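Local coordinates for protein ABC transporter (Caldanaerobius, PDB 4G68) that probably serves as the extracellular solute-binding protein of an ABC transporter, capturing xylan-derived sugars for uptake by a thermophilic bacterium, at residues S107-D120 / V139-D151. Sequence-based numbering, arbitrary orientation.
Sequences SQPFVEAGKVLQLD and VTYNGKIYGIPFD
V111 overlaps two tyrosine rings at once, one with each methyl. Its CG1, anti to the backbone N (chi1 173°), sits over the centre of the Y146 ring, 3.4 Å from the ring centroid, a close CH-pi contact; CG2 lies over a face of Y141, displaced toward the rim, 3.9 Å from CE2. Q108 flanks Y141 as well, its CB and CG lying against CE1 and CD1, while the Y141 hydroxyl passes S107 CB and hydrogen-bonds to the G104 carbonyl. At the edge of the Y146 ring, the V116 carbonyl oxygen lies in plane, 3.4 Å from CD1, and V116 CG1 packs against Y146 CB. The backbones then draw together: L119 N donates to I145 O at 2.7 Å, almost straight at 172°. In return D120 OD2 accepts from I145 N (2.8 Å) with its syn lone pair. The same OD2 takes a second bond, from Q118 NE2, which meets it from above the carboxylate plane, so two donors hold the group in place. Replacing D120 with an alanine would probably leave I145 N without this acceptor and set the Q118 amide free to turn. The extended Q118 side chain also lies across the aliphatic part of K144, CD to CD 3.8 Å. Deeper in, the L119 and I148 side chains cross at about a right angle, CD1 to CD1 3.5 Å; L119 also touches V336 and I148 touches A343, both on helix 332-353. The short helix 108-112, ended by a Schellman motif at G114, and the chain after it thus pack around a beta hairpin with a type I' turn from Y141 to K144, an arrangement within the alpha/beta fold of the periplasmic-binding-protein superfamily.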
loop_
_atom_site.group_PDB
_atom_site.type_symbol
_atom_site.label_atom_id
_atom_site.label_comp_id
_atom_site.label_asym_id
_atom_site.label_seq_id
_atom_site.Cartn_x
_atom_site.Cartn_y
_atom_site.Cartn_z
ATOM N N SER C 107 -12.216 -2.431 5.557
ATOM C CA SER C 107 -13.123 -1.702 6.447
ATOM C C SER C 107 -14.594 -2.151 6.309
ATOM O O SER C 107 -15.487 -1.671 7.044
ATOM C CB SER C 107 -12.970 -0.189 6.261
ATOM O OG SER C 107 -11.612 0.207 6.379
ATOM N N GLN C 108 -14.860 -3.049 5.356
ATOM C CA GLN C 108 -16.264 -3.412 5.085
ATOM C C GLN C 108 -16.951 -3.978 6.359
ATOM O O GLN C 108 -18.052 -3.544 6.678
ATOM C CB GLN C 108 -16.401 -4.364 3.887
ATOM C CG GLN C 108 -17.831 -4.462 3.361
ATOM C CD GLN C 108 -18.029 -5.528 2.274
ATOM O OE1 GLN C 108 -17.071 -6.115 1.756
ATOM N NE2 GLN C 108 -19.289 -5.780 1.927
ATOM N N PRO C 109 -16.280 -4.913 7.077
ATOM C CA PRO C 109 -16.807 -5.473 8.340
ATOM C C PRO C 109 -17.194 -4.432 9.377
ATOM O O PRO C 109 -18.273 -4.566 10.000
ATOM C CB PRO C 109 -15.627 -6.298 8.888
ATOM C CG PRO C 109 -14.868 -6.710 7.668
ATOM C CD PRO C 109 -14.994 -5.561 6.709
ATOM N N PHE C 110 -16.324 -3.435 9.589
ATOM C CA PHE C 110 -16.613 -2.322 10.537
ATOM C C PHE C 110 -17.889 -1.577 10.134
ATOM O O PHE C 110 -18.701 -1.169 10.969
ATOM C CB PHE C 110 -15.493 -1.269 10.567
ATOM C CG PHE C 110 -14.082 -1.825 10.622
ATOM C CD1 PHE C 110 -13.795 -3.048 11.239
ATOM C CD2 PHE C 110 -13.016 -1.065 10.110
ATOM C CE1 PHE C 110 -12.481 -3.537 11.283
ATOM C CE2 PHE C 110 -11.702 -1.540 10.153
ATOM C CZ PHE C 110 -11.434 -2.777 10.751
ATOM N N VAL C 111 -18.027 -1.361 8.833
ATOM C CA VAL C 111 -19.124 -0.583 8.314
ATOM C C VAL C 111 -20.378 -1.393 8.487
ATOM O O VAL C 111 -21.344 -0.876 9.034
ATOM C CB VAL C 111 -18.921 -0.142 6.830
ATOM C CG1 VAL C 111 -20.191 0.513 6.321
ATOM C CG2 VAL C 111 -17.735 0.822 6.768
ATOM N N GLU C 112 -20.343 -2.664 8.066
ATOM C CA GLU C 112 -21.521 -3.543 8.172
ATOM C C GLU C 112 -21.964 -3.815 9.610
ATOM O O GLU C 112 -23.154 -3.997 9.881
ATOM C CB GLU C 112 -21.278 -4.856 7.437
ATOM C CG GLU C 112 -21.211 -4.654 5.927
ATOM C CD GLU C 112 -21.348 -5.959 5.157
ATOM O OE1 GLU C 112 -21.259 -7.050 5.799
ATOM O OE2 GLU C 112 -21.569 -5.893 3.914
ATOM N N ALA C 113 -21.013 -3.823 10.530
ATOM C CA ALA C 113 -21.325 -4.017 11.950
ATOM C C ALA C 113 -21.900 -2.777 12.639
ATOM O O ALA C 113 -22.117 -2.819 13.843
ATOM C CB ALA C 113 -20.090 -4.490 12.711
ATOM N N GLY C 114 -22.105 -1.685 11.905
ATOM C CA GLY C 114 -22.677 -0.427 12.477
ATOM C C GLY C 114 -21.697 0.353 13.351
ATOM O O GLY C 114 -22.097 1.115 14.259
ATOM N N LYS C 115 -20.404 0.130 13.118
ATOM C CA LYS C 115 -19.345 0.705 13.993
ATOM C C LYS C 115 -18.756 1.991 13.460
ATOM O O LYS C 115 -17.933 2.625 14.155
ATOM C CB LYS C 115 -18.177 -0.261 14.147
ATOM C CG LYS C 115 -18.596 -1.649 14.522
ATOM C CD LYS C 115 -19.287 -1.678 15.871
ATOM C CE LYS C 115 -19.435 -3.154 16.186
ATOM N NZ LYS C 115 -19.932 -3.315 17.523
ATOM N N VAL C 116 -19.171 2.372 12.239
ATOM C CA VAL C 116 -18.657 3.610 11.584
ATOM C C VAL C 116 -19.761 4.625 11.253
ATOM O O VAL C 116 -20.780 4.269 10.626
ATOM C CB VAL C 116 -17.876 3.257 10.300
ATOM C CG1 VAL C 116 -17.190 4.482 9.738
ATOM C CG2 VAL C 116 -16.817 2.177 10.574
ATOM N N LEU C 117 -19.524 5.872 11.650
ATOM C CA LEU C 117 -20.412 7.033 11.378
ATOM C C LEU C 117 -20.534 7.312 9.891
ATOM O O LEU C 117 -19.503 7.503 9.233
ATOM C CB LEU C 117 -19.909 8.320 12.091
ATOM C CG LEU C 117 -20.883 9.514 11.942
ATOM C CD1 LEU C 117 -22.254 9.164 12.534
ATOM C CD2 LEU C 117 -20.387 10.823 12.556
ATOM N N GLN C 118 -21.770 7.299 9.378
ATOM C CA GLN C 118 -22.071 7.714 7.994
ATOM C C GLN C 118 -21.839 9.216 7.810
ATOM O O GLN C 118 -22.265 10.052 8.642
ATOM C CB GLN C 118 -23.516 7.387 7.651
ATOM C CG GLN C 118 -23.862 7.516 6.176
ATOM C CD GLN C 118 -25.359 7.609 5.953
ATOM O OE1 GLN C 118 -26.149 7.044 6.741
ATOM N NE2 GLN C 118 -25.771 8.329 4.891
ATOM N N LEU C 119 -21.172 9.578 6.730
ATOM C CA LEU C 119 -20.702 10.943 6.592
ATOM C C LEU C 119 -21.408 11.772 5.514
ATOM O O LEU C 119 -21.069 12.965 5.386
ATOM C CB LEU C 119 -19.180 10.962 6.352
ATOM C CG LEU C 119 -18.241 10.311 7.377
ATOM C CD1 LEU C 119 -16.762 10.502 6.996
ATOM C CD2 LEU C 119 -18.498 10.824 8.794
ATOM N N ASP C 120 -22.410 11.221 4.804
ATOM C CA ASP C 120 -22.992 11.964 3.663
ATOM C C ASP C 120 -23.594 13.293 4.081
ATOM O O ASP C 120 -23.602 14.263 3.291
ATOM C CB ASP C 120 -24.040 11.151 2.925
ATOM C CG ASP C 120 -23.459 9.904 2.361
ATOM O OD1 ASP C 120 -23.088 9.888 1.143
ATOM O OD2 ASP C 120 -23.281 8.990 3.197
ATOM N N VAL C 139 -14.508 4.239 0.000
ATOM C CA VAL C 139 -15.174 4.499 1.271
ATOM C C VAL C 139 -16.721 4.494 1.165
ATOM O O VAL C 139 -17.402 4.748 2.141
ATOM C CB VAL C 139 -14.690 5.830 1.927
ATOM C CG1 VAL C 139 -13.178 5.793 2.221
ATOM C CG2 VAL C 139 -15.026 7.034 1.047
ATOM N N THR C 140 -17.251 4.186 -0.025
ATOM C CA THR C 140 -18.692 4.113 -0.256
ATOM C C THR C 140 -19.143 2.640 -0.079
ATOM O O THR C 140 -18.607 1.726 -0.713
ATOM C CB THR C 140 -19.094 4.624 -1.671
ATOM O OG1 THR C 140 -18.654 5.981 -1.833
ATOM C CG2 THR C 140 -20.628 4.592 -1.864
ATOM N N TYR C 141 -20.094 2.435 0.833
ATOM C CA TYR C 141 -20.679 1.127 1.060
ATOM C C TYR C 141 -22.199 1.277 1.077
ATOM O O TYR C 141 -22.752 2.105 1.823
ATOM C CB TYR C 141 -20.214 0.572 2.397
ATOM C CG TYR C 141 -18.709 0.459 2.572
ATOM C CD1 TYR C 141 -18.057 -0.772 2.448
ATOM C CD2 TYR C 141 -17.948 1.586 2.876
ATOM C CE1 TYR C 141 -16.686 -0.864 2.602
ATOM C CE2 TYR C 141 -16.602 1.510 3.075
ATOM C CZ TYR C 141 -15.952 0.296 2.920
ATOM O OH TYR C 141 -14.598 0.272 3.137
ATOM N N ASN C 142 -22.858 0.470 0.251
ATOM C CA ASN C 142 -24.301 0.547 0.103
ATOM C C ASN C 142 -24.716 1.997 -0.217
ATOM O O ASN C 142 -25.683 2.494 0.329
ATOM C CB ASN C 142 -24.955 0.076 1.397
ATOM C CG ASN C 142 -24.461 -1.287 1.825
ATOM O OD1 ASN C 142 -24.737 -2.291 1.158
ATOM N ND2 ASN C 142 -23.707 -1.337 2.939
ATOM N N GLY C 143 -23.991 2.658 -1.117
ATOM C CA GLY C 143 -24.445 3.978 -1.638
ATOM C C GLY C 143 -24.209 5.137 -0.676
ATOM O O GLY C 143 -24.624 6.267 -0.935
ATOM N N LYS C 144 -23.549 4.861 0.453
ATOM C CA LYS C 144 -23.358 5.836 1.511
ATOM C C LYS C 144 -21.878 5.959 1.789
ATOM O O LYS C 144 -21.128 5.000 1.555
ATOM C CB LYS C 144 -24.104 5.377 2.770
ATOM C CG LYS C 144 -25.622 5.344 2.579
ATOM C CD LYS C 144 -26.360 4.671 3.734
ATOM C CE LYS C 144 -26.136 3.161 3.752
ATOM N NZ LYS C 144 -26.955 2.426 2.744
ATOM N N ILE C 145 -21.456 7.121 2.295
ATOM C CA ILE C 145 -20.047 7.371 2.514
ATOM C C ILE C 145 -19.745 7.148 3.996
ATOM O O ILE C 145 -20.467 7.678 4.875
ATOM C CB ILE C 145 -19.652 8.825 2.217
ATOM C CG1 ILE C 145 -20.079 9.257 0.811
ATOM C CG2 ILE C 145 -18.160 9.055 2.539
ATOM C CD1 ILE C 145 -19.143 8.884 -0.264
ATOM N N TYR C 146 -18.656 6.421 4.263
ATOM C CA TYR C 146 -18.206 6.120 5.641
ATOM C C TYR C 146 -16.774 6.554 6.052
ATOM O O TYR C 146 -16.300 6.166 7.141
ATOM C CB TYR C 146 -18.333 4.601 5.923
ATOM C CG TYR C 146 -19.766 4.175 6.046
ATOM C CD1 TYR C 146 -20.438 4.294 7.265
ATOM C CD2 TYR C 146 -20.469 3.730 4.935
ATOM C CE1 TYR C 146 -21.767 3.930 7.370
ATOM C CE2 TYR C 146 -21.791 3.352 5.027
ATOM C CZ TYR C 146 -22.435 3.441 6.243
ATOM O OH TYR C 146 -23.765 3.065 6.368
ATOM N N GLY C 147 -16.108 7.370 5.236
ATOM C CA GLY C 147 -14.742 7.763 5.535
ATOM C C GLY C 147 -14.336 8.973 4.697
ATOM O O GLY C 147 -14.977 9.269 3.693
ATOM N N ILE C 148 -13.288 9.662 5.143
ATOM C CA ILE C 148 -12.700 10.786 4.413
ATOM C C ILE C 148 -11.381 10.229 3.828
ATOM O O ILE C 148 -10.459 9.927 4.577
ATOM C CB ILE C 148 -12.394 11.992 5.380
ATOM C CG1 ILE C 148 -13.686 12.544 6.064
ATOM C CG2 ILE C 148 -11.635 13.095 4.669
ATOM C CD1 ILE C 148 -14.873 12.819 5.145
ATOM N N PRO C 149 -11.289 10.082 2.488
ATOM C CA PRO C 149 -10.065 9.532 1.899
ATOM C C PRO C 149 -8.920 10.515 2.116
ATOM O O PRO C 149 -9.177 11.744 2.240
ATOM C CB PRO C 149 -10.422 9.387 0.395
ATOM C CG PRO C 149 -11.905 9.519 0.344
ATOM C CD PRO C 149 -12.253 10.458 1.454
ATOM N N PHE C 150 -7.677 10.017 2.189
ATOM C CA PHE C 150 -6.537 10.961 2.238
ATOM C C PHE C 150 -5.343 10.586 1.345
ATOM O O PHE C 150 -4.578 11.463 0.961
ATOM C CB PHE C 150 -6.080 11.235 3.663
ATOM C CG PHE C 150 -5.274 10.111 4.281
ATOM C CD1 PHE C 150 -3.885 10.074 4.149
ATOM C CD2 PHE C 150 -5.909 9.109 5.030
ATOM C CE1 PHE C 150 -3.135 9.020 4.695
ATOM C CE2 PHE C 150 -5.163 8.080 5.615
ATOM C CZ PHE C 150 -3.777 8.037 5.442
ATOM N N ASP C 151 -5.197 9.304 1.018
ATOM C CA ASP C 151 -4.131 8.905 0.090
ATOM C C ASP C 151 -4.420 7.704 -0.821
ATOM O O ASP C 151 -5.418 7.005 -0.669
ATOM C CB ASP C 151 -2.734 8.883 0.785
ATOM C CG ASP C 151 -2.444 7.609 1.625
ATOM O OD1 ASP C 151 -3.138 6.590 1.521
ATOM O OD2 ASP C 151 -1.425 7.634 2.374
#